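PDB 6GV5: hyperosmolarity resistance protein Emb from Staphylococcus epidermidis, which mediates adherence of the bacterium to surface-immobilized fibronectin as a giant extracellular matrix binding protein built in part from FG-repeats. Local coordinates for residues A[12-17]-A[30-35]; A[20-26]-A[53-58]; A[49-53]-A[106-111]. All coordinates share one frame. Residue numbers count along the deposited sequence, not the author numbering.

Contact 1: A[12-17]-A[30-35]; sequences AKQQIT and LENIIN
Two alpha-helical segments, 12-17 and 30-35, run antiparallel at 170°, their axes 9.8 Å apart, in register where Lys13 and Glu31 bring their CA atoms within 5.6 Å. Lys13 gives up the most surface. With chi1 m, chi2 t, chi3 m and chi4 t, it leaves its helix sideways and lays its aliphatic part over the neighbour: CG is 4.0 Å from Glu31 CG and 4.0 Å from Ile34 CG2. Its NZ then reaches Asn35 OD1 in a 2.9 Å hydrogen bond, closing the solvent side of the interface. Glu31 (m, t) extends the other way along the seam, so that OE2 stands 3.4 Å from Thr17 OG1; that hydroxyl donates to Lys13 O at 2.8 Å. Ile16 (m, t) is the main apolar wedge and points toward the partner helix, with CD1 4.0 Å from Ile34 CG1 and 4.3 Å from Leu30 CB. One turn earlier, Ala12 CB meets Ile34 CD1 at 3.9 Å. A buried apolar strip edged by polar side chains is characteristic of an amphipathic helical hairpin, here helices 2-18 and 24-35 of the GA module. Helix 40-65 completes the three-helix bundle, its His49 and Ala50 covering Leu30 and its Leu47 touching Gln15.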
# COMPACT_ATOMS: atom_id res chain seq x y z
N ALA A 12 -18.06 -3.62 6.58
CA ALA A 12 -16.71 -3.76 6.03
C ALA A 12 -16.39 -2.63 5.06
O ALA A 12 -15.29 -2.07 5.08
CB ALA A 12 -16.56 -5.11 5.34
N LYS A 13 -17.35 -2.27 4.20
CA LYS A 13 -17.10 -1.20 3.24
C LYS A 13 -16.93 0.14 3.95
O LYS A 13 -16.11 0.97 3.53
CB LYS A 13 -18.23 -1.14 2.22
CG LYS A 13 -18.28 -2.33 1.29
CD LYS A 13 -19.39 -2.19 0.26
CE LYS A 13 -20.77 -2.39 0.89
NZ LYS A 13 -21.86 -2.19 -0.11
N GLN A 14 -17.69 0.36 5.02
CA GLN A 14 -17.52 1.58 5.80
C GLN A 14 -16.14 1.65 6.43
O GLN A 14 -15.50 2.71 6.42
CB GLN A 14 -18.61 1.66 6.87
CG GLN A 14 -20.00 1.92 6.30
CD GLN A 14 -21.09 1.82 7.34
OE1 GLN A 14 -20.88 1.29 8.44
NE2 GLN A 14 -22.28 2.32 7.01
N GLN A 15 -15.65 0.54 6.99
CA GLN A 15 -14.30 0.53 7.54
C GLN A 15 -13.27 0.84 6.46
O GLN A 15 -12.34 1.62 6.69
CB GLN A 15 -14.00 -0.83 8.17
CG GLN A 15 -14.85 -1.16 9.39
CD GLN A 15 -14.31 -2.35 10.17
OE1 GLN A 15 -13.12 -2.42 10.46
NE2 GLN A 15 -15.19 -3.28 10.51
N ILE A 16 -13.43 0.24 5.28
CA ILE A 16 -12.47 0.44 4.20
C ILE A 16 -12.47 1.89 3.76
O ILE A 16 -11.41 2.46 3.43
CB ILE A 16 -12.79 -0.51 3.02
CG1 ILE A 16 -12.42 -1.94 3.39
CG2 ILE A 16 -12.05 -0.08 1.75
CD1 ILE A 16 -13.10 -3.01 2.54
N THR A 17 -13.64 2.52 3.75
CA THR A 17 -13.72 3.93 3.36
C THR A 17 -12.91 4.81 4.30
O THR A 17 -12.40 5.85 3.87
CB THR A 17 -15.18 4.37 3.33
OG1 THR A 17 -15.92 3.55 2.41
CG2 THR A 17 -15.29 5.83 2.91
N LEU A 30 -11.68 -3.27 -3.54
CA LEU A 30 -11.95 -4.08 -2.35
C LEU A 30 -13.42 -4.04 -1.96
O LEU A 30 -13.98 -5.06 -1.55
CB LEU A 30 -11.08 -3.59 -1.19
CG LEU A 30 -9.62 -4.02 -1.28
CD1 LEU A 30 -8.76 -3.18 -0.35
CD2 LEU A 30 -9.46 -5.48 -0.94
N GLU A 31 -14.07 -2.88 -2.09
CA GLU A 31 -15.51 -2.81 -1.85
C GLU A 31 -16.26 -3.74 -2.80
O GLU A 31 -17.21 -4.42 -2.40
CB GLU A 31 -16.00 -1.37 -2.01
CG GLU A 31 -15.48 -0.44 -0.92
CD GLU A 31 -15.65 1.04 -1.26
OE1 GLU A 31 -16.22 1.35 -2.32
OE2 GLU A 31 -15.21 1.88 -0.45
N ASN A 32 -15.82 -3.81 -4.06
CA ASN A 32 -16.44 -4.73 -5.01
C ASN A 32 -16.22 -6.18 -4.59
O ASN A 32 -17.13 -7.01 -4.70
CB ASN A 32 -15.87 -4.49 -6.41
CG ASN A 32 -16.54 -5.34 -7.45
OD1 ASN A 32 -17.76 -5.50 -7.45
ND2 ASN A 32 -15.74 -5.91 -8.35
N ILE A 33 -15.02 -6.51 -4.12
CA ILE A 33 -14.75 -7.85 -3.62
C ILE A 33 -15.66 -8.16 -2.44
O ILE A 33 -16.24 -9.26 -2.36
CB ILE A 33 -13.26 -7.98 -3.24
CG1 ILE A 33 -12.39 -7.88 -4.50
CG2 ILE A 33 -13.01 -9.30 -2.51
CD1 ILE A 33 -10.92 -7.66 -4.22
N ILE A 34 -15.82 -7.21 -1.52
CA ILE A 34 -16.71 -7.42 -0.38
C ILE A 34 -18.11 -7.75 -0.86
O ILE A 34 -18.75 -8.70 -0.40
CB ILE A 34 -16.72 -6.17 0.53
CG1 ILE A 34 -15.37 -5.98 1.25
CG2 ILE A 34 -17.85 -6.25 1.54
CD1 ILE A 34 -15.05 -7.05 2.27
N ASN A 35 -18.62 -6.96 -1.82
CA ASN A 35 -20.00 -7.13 -2.26
C ASN A 35 -20.24 -8.50 -2.88
O ASN A 35 -21.38 -8.99 -2.87
CB ASN A 35 -20.36 -6.04 -3.28
CG ASN A 35 -20.58 -4.69 -2.64
OD1 ASN A 35 -20.95 -4.60 -1.47
ND2 ASN A 35 -20.35 -3.63 -3.40

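Contact 2: A[20-26]-A[53-58]; sequences TGLTEPQ and LNGKME
Segment 20-26 is a turn leading into a helix that starts at Glu24, while 53-58 is continuous alpha helix. The turn comes closest at Gly21 (phi/psi -74/-50), where Gly21 CA lies 4.2 Å from Glu58 CA; a CB there would fall only 2.3 Å from Asn54 O, so the close approach depends on the missing side chain. Leu22 (-58/144) and Thr23 (-81/163) then extend the backbone into the helix. Asn54, chi1 t, turns OD1 to the turn and accepts from Leu22 N at 3.0 Å and, weakly, from Gly21 N at 2.8 Å. A water accepts from Asn54 ND2 (2.9 Å) and Thr20 N (2.8 Å) and donates to Glu58 OE2 (2.7 Å). Next to these hydrogen bonds, Leu22 CD2 packs on Leu53 CD2 at 3.6 Å and on Met57 CG at 4.1 Å. Met57, m at all three chi angles, accepts a weak 3.5 Å hydrogen bond at SD from Gln26 NE2. Gln26 OE1 takes Thr23 N at 2.9 Å, and Thr23 OG1 accepts weakly from Gln26 N at 3.4 Å. That reciprocal pair is a capping box, starting the second helix of the GA module's three-helix bundle against its third helix.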
# COMPACT_ATOMS: atom_id res chain seq x y z
N THR A 20 -6.76 5.29 5.24
CA THR A 20 -5.99 6.34 4.59
C THR A 20 -4.80 5.81 3.80
O THR A 20 -4.27 6.53 2.94
CB THR A 20 -5.48 7.35 5.62
OG1 THR A 20 -4.55 6.71 6.50
CG2 THR A 20 -6.64 7.91 6.44
N GLY A 21 -4.36 4.58 4.07
CA GLY A 21 -3.25 4.02 3.32
C GLY A 21 -3.67 3.64 1.91
O GLY A 21 -3.03 4.02 0.93
N LEU A 22 -4.76 2.89 1.80
CA LEU A 22 -5.27 2.50 0.49
C LEU A 22 -5.58 3.72 -0.36
O LEU A 22 -6.05 4.75 0.13
CB LEU A 22 -6.54 1.66 0.65
CG LEU A 22 -6.41 0.36 1.45
CD1 LEU A 22 -7.79 -0.29 1.59
CD2 LEU A 22 -5.43 -0.57 0.77
N THR A 23 -5.34 3.59 -1.66
CA THR A 23 -5.78 4.60 -2.61
C THR A 23 -7.25 4.38 -2.94
O THR A 23 -7.81 3.30 -2.71
CB THR A 23 -4.96 4.54 -3.89
OG1 THR A 23 -5.19 3.29 -4.54
CG2 THR A 23 -3.47 4.68 -3.56
N GLU A 24 -7.88 5.41 -3.51
CA GLU A 24 -9.29 5.29 -3.86
C GLU A 24 -9.54 4.17 -4.86
O GLU A 24 -10.52 3.42 -4.69
CB GLU A 24 -9.82 6.63 -4.40
CG GLU A 24 -9.59 7.79 -3.44
N PRO A 25 -8.72 3.98 -5.90
CA PRO A 25 -8.91 2.79 -6.75
C PRO A 25 -8.82 1.48 -5.98
O PRO A 25 -9.59 0.56 -6.26
CB PRO A 25 -7.78 2.92 -7.79
CG PRO A 25 -7.51 4.38 -7.85
CD PRO A 25 -7.70 4.90 -6.45
N GLN A 26 -7.91 1.38 -5.01
CA GLN A 26 -7.80 0.16 -4.22
C GLN A 26 -9.03 -0.06 -3.37
O GLN A 26 -9.50 -1.19 -3.22
CB GLN A 26 -6.55 0.22 -3.33
CG GLN A 26 -5.25 -0.03 -4.06
CD GLN A 26 -4.07 0.19 -3.15
OE1 GLN A 26 -4.07 1.10 -2.33
NE2 GLN A 26 -3.05 -0.65 -3.30
N LEU A 53 -3.44 -4.90 3.77
CA LEU A 53 -3.02 -4.11 2.62
C LEU A 53 -2.97 -2.63 2.97
O LEU A 53 -2.05 -1.91 2.54
CB LEU A 53 -3.98 -4.35 1.46
CG LEU A 53 -3.64 -3.65 0.15
CD1 LEU A 53 -2.38 -4.23 -0.47
CD2 LEU A 53 -4.81 -3.76 -0.82
N ASN A 54 -3.93 -2.15 3.77
CA ASN A 54 -3.91 -0.75 4.16
C ASN A 54 -2.65 -0.41 4.94
O ASN A 54 -2.05 0.65 4.72
CB ASN A 54 -5.16 -0.42 4.99
CG ASN A 54 -5.19 1.02 5.42
OD1 ASN A 54 -5.23 1.92 4.58
ND2 ASN A 54 -5.14 1.25 6.72
N GLY A 55 -2.23 -1.28 5.86
CA GLY A 55 -1.01 -1.01 6.60
C GLY A 55 0.21 -0.98 5.70
O GLY A 55 1.12 -0.16 5.90
N LYS A 56 0.25 -1.86 4.70
CA LYS A 56 1.40 -1.89 3.81
C LYS A 56 1.41 -0.65 2.93
O LYS A 56 2.48 -0.09 2.63
CB LYS A 56 1.37 -3.15 2.95
CG LYS A 56 1.66 -4.42 3.74
CD LYS A 56 3.09 -4.41 4.25
CE LYS A 56 3.42 -5.67 5.05
NZ LYS A 56 4.78 -5.59 5.64
N MET A 57 0.23 -0.19 2.51
CA MET A 57 0.15 1.02 1.70
C MET A 57 0.55 2.24 2.52
O MET A 57 1.16 3.17 2.00
CB MET A 57 -1.24 1.19 1.12
CG MET A 57 -1.52 0.27 -0.04
SD MET A 57 -0.37 0.49 -1.41
CE MET A 57 -0.76 2.17 -1.86
N GLU A 58 0.19 2.27 3.82
CA GLU A 58 0.70 3.31 4.70
C GLU A 58 2.22 3.30 4.72
O GLU A 58 2.87 4.35 4.63
CB GLU A 58 0.14 3.13 6.12
CG GLU A 58 -1.32 3.48 6.26
CD GLU A 58 -1.82 3.29 7.68
OE1 GLU A 58 -1.14 2.61 8.47
OE2 GLU A 58 -2.90 3.84 8.01
O HOH W 1 -5.50 4.05 7.44

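Contact 3: A[49-53]-A[106-111]; sequences HAKFL and ISSTDI
His49, Phe52 and Leu53 all leave their helix with chi1 t, sending their side chains from segment 49-53 across to 106-111, a loop that becomes helix at Ser108. The CA atoms of Leu53 and Ser108, 5.4 Å apart, set the register. His49, at chi2 -128°, presents its ring edge and donates from NE2 to Ile106 O at 3.0 Å, while its CE1 lies 4.0 Å from Ile106 CD1. Leu53 (t, p) buries the most surface: CD2 packs on Ile106 CB at 3.7 Å, CD1 on Ile111 CG1 at 4.1 Å. Phe52 sets its ring edge against Ser108, with Phe52 CE2 3.3 Å from Ser108 CB. Ser107 instead points away, and from chi1 t its OG accepts from Asp110 N (3.3 Å) and Thr109 OG1 (2.8 Å). This is a serine N-cap beginning helix 108-123, the last helix of the FIVAR part, which packs its start against the long helix 40-65 that runs on from the GA module.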
# COMPACT_ATOMS: atom_id res chain seq x y z
N HIS A 49 -7.83 -8.92 4.95
CA HIS A 49 -6.88 -8.65 3.88
C HIS A 49 -6.79 -7.16 3.58
O HIS A 49 -5.69 -6.62 3.39
CB HIS A 49 -7.29 -9.44 2.63
CG HIS A 49 -6.77 -8.87 1.34
ND1 HIS A 49 -7.59 -8.60 0.27
CD2 HIS A 49 -5.52 -8.54 0.95
CE1 HIS A 49 -6.87 -8.11 -0.72
NE2 HIS A 49 -5.61 -8.07 -0.33
N ALA A 50 -7.93 -6.48 3.53
CA ALA A 50 -7.92 -5.04 3.27
C ALA A 50 -7.18 -4.29 4.37
O ALA A 50 -6.46 -3.33 4.09
CB ALA A 50 -9.36 -4.52 3.15
N LYS A 51 -7.36 -4.70 5.63
CA LYS A 51 -6.68 -4.02 6.72
C LYS A 51 -5.17 -4.21 6.61
O LYS A 51 -4.40 -3.29 6.90
CB LYS A 51 -7.20 -4.54 8.06
CG LYS A 51 -8.55 -3.98 8.43
CD LYS A 51 -9.04 -4.50 9.78
CE LYS A 51 -10.43 -3.98 10.09
NZ LYS A 51 -11.04 -4.65 11.28
N PHE A 52 -4.74 -5.41 6.22
CA PHE A 52 -3.31 -5.65 6.08
C PHE A 52 -2.74 -4.86 4.91
O PHE A 52 -1.69 -4.21 5.03
CB PHE A 52 -3.04 -7.14 5.91
CG PHE A 52 -1.59 -7.47 5.71
CD1 PHE A 52 -0.68 -7.34 6.74
CD2 PHE A 52 -1.13 -7.90 4.48
CE1 PHE A 52 0.66 -7.64 6.56
CE2 PHE A 52 0.20 -8.20 4.29
CZ PHE A 52 1.10 -8.07 5.33
N LEU A 53 -3.44 -4.90 3.77
CA LEU A 53 -3.02 -4.11 2.62
C LEU A 53 -2.97 -2.63 2.97
O LEU A 53 -2.05 -1.91 2.54
CB LEU A 53 -3.98 -4.35 1.46
CG LEU A 53 -3.64 -3.65 0.15
CD1 LEU A 53 -2.38 -4.23 -0.47
CD2 LEU A 53 -4.81 -3.76 -0.82
N ILE A 106 -3.82 -5.06 -5.48
CA ILE A 106 -4.22 -5.29 -4.10
C ILE A 106 -3.43 -6.44 -3.50
O ILE A 106 -3.86 -7.05 -2.52
CB ILE A 106 -5.74 -5.52 -3.99
CG1 ILE A 106 -6.20 -6.58 -4.99
CG2 ILE A 106 -6.49 -4.20 -4.20
CD1 ILE A 106 -7.48 -7.28 -4.59
N SER A 107 -2.27 -6.75 -4.08
CA SER A 107 -1.40 -7.81 -3.60
C SER A 107 -0.43 -7.22 -2.59
O SER A 107 0.43 -6.41 -2.94
CB SER A 107 -0.63 -8.46 -4.75
OG SER A 107 0.44 -9.24 -4.24
N SER A 108 -0.57 -7.64 -1.33
CA SER A 108 0.31 -7.13 -0.29
C SER A 108 1.76 -7.55 -0.52
O SER A 108 2.68 -6.83 -0.14
CB SER A 108 -0.17 -7.60 1.08
OG SER A 108 -0.26 -9.02 1.12
N THR A 109 1.97 -8.71 -1.15
CA THR A 109 3.34 -9.15 -1.42
C THR A 109 4.02 -8.24 -2.44
O THR A 109 5.21 -7.93 -2.29
CB THR A 109 3.35 -10.60 -1.89
OG1 THR A 109 2.41 -10.77 -2.96
CG2 THR A 109 2.99 -11.52 -0.74
N ASP A 110 3.29 -7.83 -3.48
CA ASP A 110 3.84 -6.88 -4.44
C ASP A 110 4.20 -5.56 -3.76
O ASP A 110 5.25 -4.97 -4.04
CB ASP A 110 2.85 -6.64 -5.58
CG ASP A 110 2.64 -7.85 -6.46
OD1 ASP A 110 3.59 -8.65 -6.63
OD2 ASP A 110 1.52 -8.01 -7.00
N ILE A 111 3.31 -5.08 -2.89
CA ILE A 111 3.58 -3.85 -2.15
C ILE A 111 4.79 -4.04 -1.25
O ILE A 111 5.69 -3.19 -1.19
CB ILE A 111 2.35 -3.43 -1.33
CG1 ILE A 111 1.15 -3.20 -2.25
CG2 ILE A 111 2.65 -2.20 -0.49
CD1 ILE A 111 1.37 -2.15 -3.29

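Leu53 belongs to both contact 2 and contact 3, whose centres are only 8 Å apart; there the GA-module core runs on into the FIVAR part, with Met57 SD 3.7 Å from Ile111 CD1. Contact 1 lies farther along the elongated molecule, 12 Å from contact 2 and 14 Å from contact 3 between centres. Leu30 ties it to both: its CD1 is 3.6 Å from Leu22 CD1 and 4.0 Å from Leu53 CD2, and its CD2 is 3.7 Å from His49 CE1. Ile33 CD1 adds a 3.5 Å touch on Ile106 CD1. The three contacts thus share one apolar core along helix 40-65, which joins the two bundles.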